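Local coordinates for DUF1425 domain-containing protein (PDB 3O0L) that is of unknown function but belongs to the DUF1425 family, is probably a bacterial lipoprotein, and pairs here with a second copy through antiparallel β-strands, at the interface of chains A and B. Residues are numbered along the deposited sequence; one frame, centred on the assembly and turned at random. Chains: chain A/B, Uncharacterized protein.

Contact 1: the interface of chains A and B. Residues chain A 8-12; chain B 103-105.
An antiparallel strand pairing between two copies of the protein, repeated about the two-fold axis, makes up this part of the interface and ties the end of the N-terminal strand of one copy to the partner; whether the dimer forms in the cell the structure alone does not show. A:Ser11 and B:Leu104 meet through a pair of bonds: the backbone N of A:Ser11 reaches B:Leu104 O at 2.9 Å, and the backbone N of B:Leu104 gives a nearly straight bond to the hydroxyl OG of A:Ser11 at 3.0 Å. That hydroxyl stands between its own N and carbonyl carbon (chi1 51°), the turn that brings it to the amide, so that a side-chain oxygen, and not a carbonyl, accepts this N-H. B:Glu103 lies extended and crosses A:Thr12 at about a right angle. The hydroxyl OG1 of A:Thr12 bonds to carboxylate OE2 of B:Glu103 at 3.3 Å from above the carboxylate plane, while methyl CG2 rests 3.6 Å from CD. A:Ser10 OG holds A:Thr12 OG1 at 2.7 Å, steadying the threonine hydroxyl from within its own chain. With an alanine in place of B:Glu103, A:Thr12 OG1 would probably lose its partner across the interface and its methyl the carboxylate it packs on. CB of A:Ser10 lies over the face of the B:Tyr105 ring, towards its rim, 3.8 Å from CE1. The site joins the end of strand 5-10 and the following loop to strand 101-110 of the partner.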
# COMPACT_ATOMS: atom_id res chain seq x y z
N MSE A 8 3.12 -5.67 -7.82
CA MSE A 8 1.90 -6.12 -7.16
C MSE A 8 1.79 -5.44 -5.81
O MSE A 8 2.75 -5.40 -5.04
CB MSE A 8 1.86 -7.67 -7.03
CG MSE A 8 0.66 -8.18 -6.25
SE MSE A 8 0.47 -10.09 -6.44
CE MSE A 8 1.68 -10.70 -5.20
N ILE A 9 0.59 -4.95 -5.53
CA ILE A 9 0.24 -4.25 -4.30
C ILE A 9 -0.81 -5.02 -3.57
O ILE A 9 -1.79 -5.49 -4.18
CB ILE A 9 -0.37 -2.85 -4.64
CG1 ILE A 9 0.59 -2.06 -5.54
CG2 ILE A 9 -0.72 -2.08 -3.37
CD1 ILE A 9 -0.20 -1.12 -6.51
N SER A 10 -0.68 -5.13 -2.26
CA SER A 10 -1.72 -5.75 -1.43
C SER A 10 -2.44 -4.68 -0.60
O SER A 10 -1.89 -3.63 -0.32
CB SER A 10 -1.13 -6.75 -0.46
OG SER A 10 -0.52 -6.03 0.62
N SER A 11 -3.65 -5.00 -0.17
CA SER A 11 -4.43 -4.14 0.67
C SER A 11 -3.86 -4.00 2.08
O SER A 11 -4.32 -3.15 2.83
CB SER A 11 -5.85 -4.69 0.82
OG SER A 11 -5.94 -6.06 1.20
N THR A 12 -2.90 -4.85 2.43
CA THR A 12 -2.16 -4.79 3.71
C THR A 12 -0.93 -3.91 3.69
O THR A 12 -0.26 -3.79 4.71
CB THR A 12 -1.74 -6.20 4.16
OG1 THR A 12 -0.84 -6.77 3.19
CG2 THR A 12 -2.95 -7.12 4.30
N GLU B 103 -7.96 -10.75 1.37
CA GLU B 103 -6.98 -9.73 1.05
C GLU B 103 -7.17 -9.40 -0.44
O GLU B 103 -7.56 -10.26 -1.23
CB GLU B 103 -5.59 -10.26 1.35
CG GLU B 103 -4.49 -9.26 1.29
CD GLU B 103 -3.15 -9.76 1.92
OE1 GLU B 103 -3.16 -10.65 2.82
OE2 GLU B 103 -2.10 -9.25 1.50
N LEU B 104 -6.95 -8.13 -0.78
CA LEU B 104 -7.12 -7.65 -2.16
C LEU B 104 -5.73 -7.41 -2.69
O LEU B 104 -4.88 -6.87 -2.01
CB LEU B 104 -7.94 -6.36 -2.19
CG LEU B 104 -8.06 -5.56 -3.52
CD1 LEU B 104 -8.71 -6.39 -4.65
CD2 LEU B 104 -8.84 -4.24 -3.27
N TYR B 105 -5.49 -7.82 -3.93
CA TYR B 105 -4.20 -7.66 -4.58
C TYR B 105 -4.46 -6.95 -5.88
O TYR B 105 -5.50 -7.17 -6.54
CB TYR B 105 -3.53 -9.00 -4.84
CG TYR B 105 -3.16 -9.75 -3.58
CD1 TYR B 105 -1.92 -9.56 -2.96
CD2 TYR B 105 -4.05 -10.65 -3.01
CE1 TYR B 105 -1.60 -10.26 -1.78
CE2 TYR B 105 -3.73 -11.35 -1.87
CZ TYR B 105 -2.53 -11.14 -1.26
OH TYR B 105 -2.28 -11.86 -0.11

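Contact 2: the interface of chains A and B. Residues chain A 107-110; chain B 5-7.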
# COMPACT_ATOMS: atom_id res chain seq x y z
N ARG A 107 10.12 5.79 -0.52
CA ARG A 107 10.43 5.74 -1.92
C ARG A 107 11.66 4.90 -2.17
O ARG A 107 12.54 4.79 -1.31
CB ARG A 107 10.44 7.12 -2.54
CG ARG A 107 11.51 7.97 -2.17
CD ARG A 107 11.24 9.38 -2.71
NE ARG A 107 12.41 10.19 -2.47
CZ ARG A 107 12.51 11.51 -2.70
NH1 ARG A 107 11.50 12.24 -3.19
NH2 ARG A 107 13.65 12.09 -2.41
N GLU A 108 11.66 4.22 -3.31
CA GLU A 108 12.76 3.37 -3.71
C GLU A 108 12.96 3.53 -5.20
O GLU A 108 12.02 3.84 -5.93
CB GLU A 108 12.50 1.90 -3.36
CG GLU A 108 11.19 1.38 -3.90
CD GLU A 108 11.02 -0.14 -3.77
OE1 GLU A 108 11.57 -0.88 -4.65
OE2 GLU A 108 10.32 -0.58 -2.82
N ALA A 109 14.19 3.38 -5.63
CA ALA A 109 14.52 3.46 -7.03
C ALA A 109 14.25 2.06 -7.59
O ALA A 109 14.59 1.09 -6.95
CB ALA A 109 16.01 3.87 -7.21
N ILE A 110 13.55 1.98 -8.72
CA ILE A 110 13.38 0.75 -9.50
C ILE A 110 14.55 0.71 -10.46
O ILE A 110 14.94 1.77 -10.98
CB ILE A 110 12.12 0.79 -10.41
CG1 ILE A 110 10.85 1.08 -9.62
CG2 ILE A 110 11.97 -0.53 -11.20
CD1 ILE A 110 9.65 1.27 -10.52
N GLY B 5 14.21 5.88 -12.79
CA GLY B 5 12.88 5.34 -12.34
C GLY B 5 12.67 5.20 -10.82
O GLY B 5 13.61 4.88 -10.07
N GLY B 6 11.43 5.38 -10.37
CA GLY B 6 11.12 5.25 -8.96
C GLY B 6 9.71 4.89 -8.62
O GLY B 6 8.80 5.04 -9.42
N ILE B 7 9.57 4.39 -7.39
CA ILE B 7 8.27 4.08 -6.82
C ILE B 7 8.17 4.70 -5.42
O ILE B 7 9.15 4.77 -4.67
CB ILE B 7 7.98 2.55 -6.81
CG1 ILE B 7 6.55 2.22 -6.40
CG2 ILE B 7 8.91 1.84 -5.86
CD1 ILE B 7 6.28 0.72 -6.35
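Two strands, one from each copy of this DUF1425-family protein, run antiparallel here, so that a β-sheet continues from chain A into the N-terminal strand of chain B; the two-fold twin of the contact would hold the other half of the dimer, if the pairing is the biological one. A:Glu108 and B:Ile7 face each other as a reciprocal pair. The amide N of A:Glu108 gives its hydrogen to B:Ile7 O at 2.9 Å, and the amide N of B:Ile7 returns an almost straight bond to A:Glu108 O, also at 2.9 Å, with 175° at the hydrogen. Both meet their acceptors nearly along the C=O axis, as in a regular sheet. Further along, A:Ile110 N reaches B:Gly5 O at 3.2 Å, but from above the carbonyl plane and with a more bent approach, as the pairing passes from strand into loop. The side chains of A:Glu108 and B:Ile7 lie alongside one another and point the same way. Branch CG2 of B:Ile7 faces the glutamate side chain, with CG1 opposite the backbone N (chi1 -172°), but the detailed packing of CG2 there is doubtful. A:Ile110 sends its CD1 methyl alongside the backbone of B:Gly6, 4.0 Å from that residue's O. At the other end, CB of A:Arg107 passes 3.4 Å from B:Ile7 O. B:Gly5 and B:Gly6 bring only backbone to the partner.

Contact 3: the interface of chains A and B. Residues chain A 77, 105-107; chain B 7-9.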
# COMPACT_ATOMS: atom_id res chain seq x y z
N TRP A 77 13.34 13.97 3.46
CA TRP A 77 13.50 12.53 3.19
C TRP A 77 14.75 12.02 3.87
O TRP A 77 15.78 12.67 3.84
CB TRP A 77 13.58 12.27 1.67
CG TRP A 77 12.29 12.55 0.96
CD1 TRP A 77 11.93 13.73 0.38
CD2 TRP A 77 11.18 11.65 0.77
NE1 TRP A 77 10.68 13.63 -0.16
CE2 TRP A 77 10.19 12.36 0.04
CE3 TRP A 77 10.92 10.33 1.14
CZ2 TRP A 77 8.96 11.80 -0.30
CZ3 TRP A 77 9.71 9.76 0.76
CH2 TRP A 77 8.74 10.50 0.03
N TYR A 105 5.52 7.95 4.01
CA TYR A 105 5.89 7.74 2.60
C TYR A 105 7.26 7.11 2.49
O TYR A 105 8.16 7.50 3.23
CB TYR A 105 5.92 9.06 1.85
CG TYR A 105 4.55 9.68 1.74
CD1 TYR A 105 4.03 10.48 2.75
CD2 TYR A 105 3.74 9.37 0.65
CE1 TYR A 105 2.76 10.98 2.65
CE2 TYR A 105 2.47 9.88 0.54
CZ TYR A 105 2.00 10.69 1.52
OH TYR A 105 0.74 11.16 1.36
N VAL A 106 7.41 6.13 1.60
CA VAL A 106 8.65 5.44 1.35
C VAL A 106 8.89 5.46 -0.13
O VAL A 106 7.98 5.18 -0.92
CB VAL A 106 8.60 3.98 1.86
CG1 VAL A 106 9.80 3.18 1.38
CG2 VAL A 106 8.48 3.93 3.40
N ARG A 107 10.12 5.79 -0.52
CA ARG A 107 10.43 5.74 -1.92
C ARG A 107 11.66 4.90 -2.17
O ARG A 107 12.54 4.79 -1.31
CB ARG A 107 10.44 7.12 -2.54
CG ARG A 107 11.51 7.97 -2.17
CD ARG A 107 11.24 9.38 -2.71
NE ARG A 107 12.41 10.19 -2.47
CZ ARG A 107 12.51 11.51 -2.70
NH1 ARG A 107 11.50 12.24 -3.19
NH2 ARG A 107 13.65 12.09 -2.41
N ILE B 7 9.57 4.39 -7.39
CA ILE B 7 8.27 4.08 -6.82
C ILE B 7 8.17 4.70 -5.42
O ILE B 7 9.15 4.77 -4.67
CB ILE B 7 7.98 2.55 -6.81
CG1 ILE B 7 6.55 2.22 -6.40
CG2 ILE B 7 8.91 1.84 -5.86
CD1 ILE B 7 6.28 0.72 -6.35
N MSE B 8 6.96 5.15 -5.12
CA MSE B 8 6.63 5.68 -3.81
C MSE B 8 5.41 4.95 -3.27
O MSE B 8 4.42 4.73 -3.98
CB MSE B 8 6.35 7.19 -3.87
CG MSE B 8 6.16 7.76 -2.50
SE MSE B 8 5.96 9.67 -2.50
CE MSE B 8 4.23 9.80 -3.27
N ILE B 9 5.50 4.54 -2.02
CA ILE B 9 4.48 3.77 -1.36
C ILE B 9 4.12 4.53 -0.10
O ILE B 9 5.02 5.07 0.57
CB ILE B 9 5.07 2.43 -0.91
CG1 ILE B 9 5.56 1.65 -2.10
CG2 ILE B 9 4.08 1.59 -0.13
CD1 ILE B 9 6.59 0.61 -1.64
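B:Met8, a selenomethionine in the crystal, lays its side chain against A:Tyr105 and A:Trp77 beside an antiparallel strand pairing between two copies of this DUF1425-family protein, where strand 6-10 of chain B adds to strand 101-109 of chain A. Its CB starts over the partner backbone, 3.9 Å from A:Val106 O, and CG comes to 3.5 Å from the same oxygen. The chain runs straight away from its own backbone, with CG opposite N (chi1 -174°), which carries the selenium out to the aromatic residues. There SE touches two rings at once, 3.9 Å from CH2 at the rim of the A:Trp77 indole and 3.9 Å from CD2 of A:Tyr105. The side chain crosses that of the tryptophan at about a right angle and meets the tyrosine on a slant. A bend at the last torsion (chi3 71°) turns the terminal methyl CE towards the tyrosine, 4.0 Å from CD2. On the chain A side, the extended arm of A:Arg107 carries its guanidinium over one face of the A:Trp77 ring, CZ lying 3.6 Å above the plane and displaced towards the rim, so the guanidinium is likely to help hold the indole in position for SE. The backbones are joined by a reciprocal pair at A:Val106 and B:Ile9: the valine N bonds to the isoleucine O, and the isoleucine N to the valine O at 2.8 Å.

Contacts 2 and 3 are neighbouring stretches of one strand pairing, their C-alpha centres about 8 Å apart, and they share A:Arg107 and B:Ile7; together they follow the N-terminal strand of chain B along strand 101-109 of chain A. Contact 1 lies about 19 Å from contact 2 and 17 Å from contact 3 between the same centres, and has the roles exchanged: chain A gives its N-terminal strand and chain B its C-terminal one. By the two-fold symmetry all three recur with chains swapped, so each copy pairs its N-terminal strand with the C-terminal strand of the other, which would join the two copies' sheets if this dimer is the biological one.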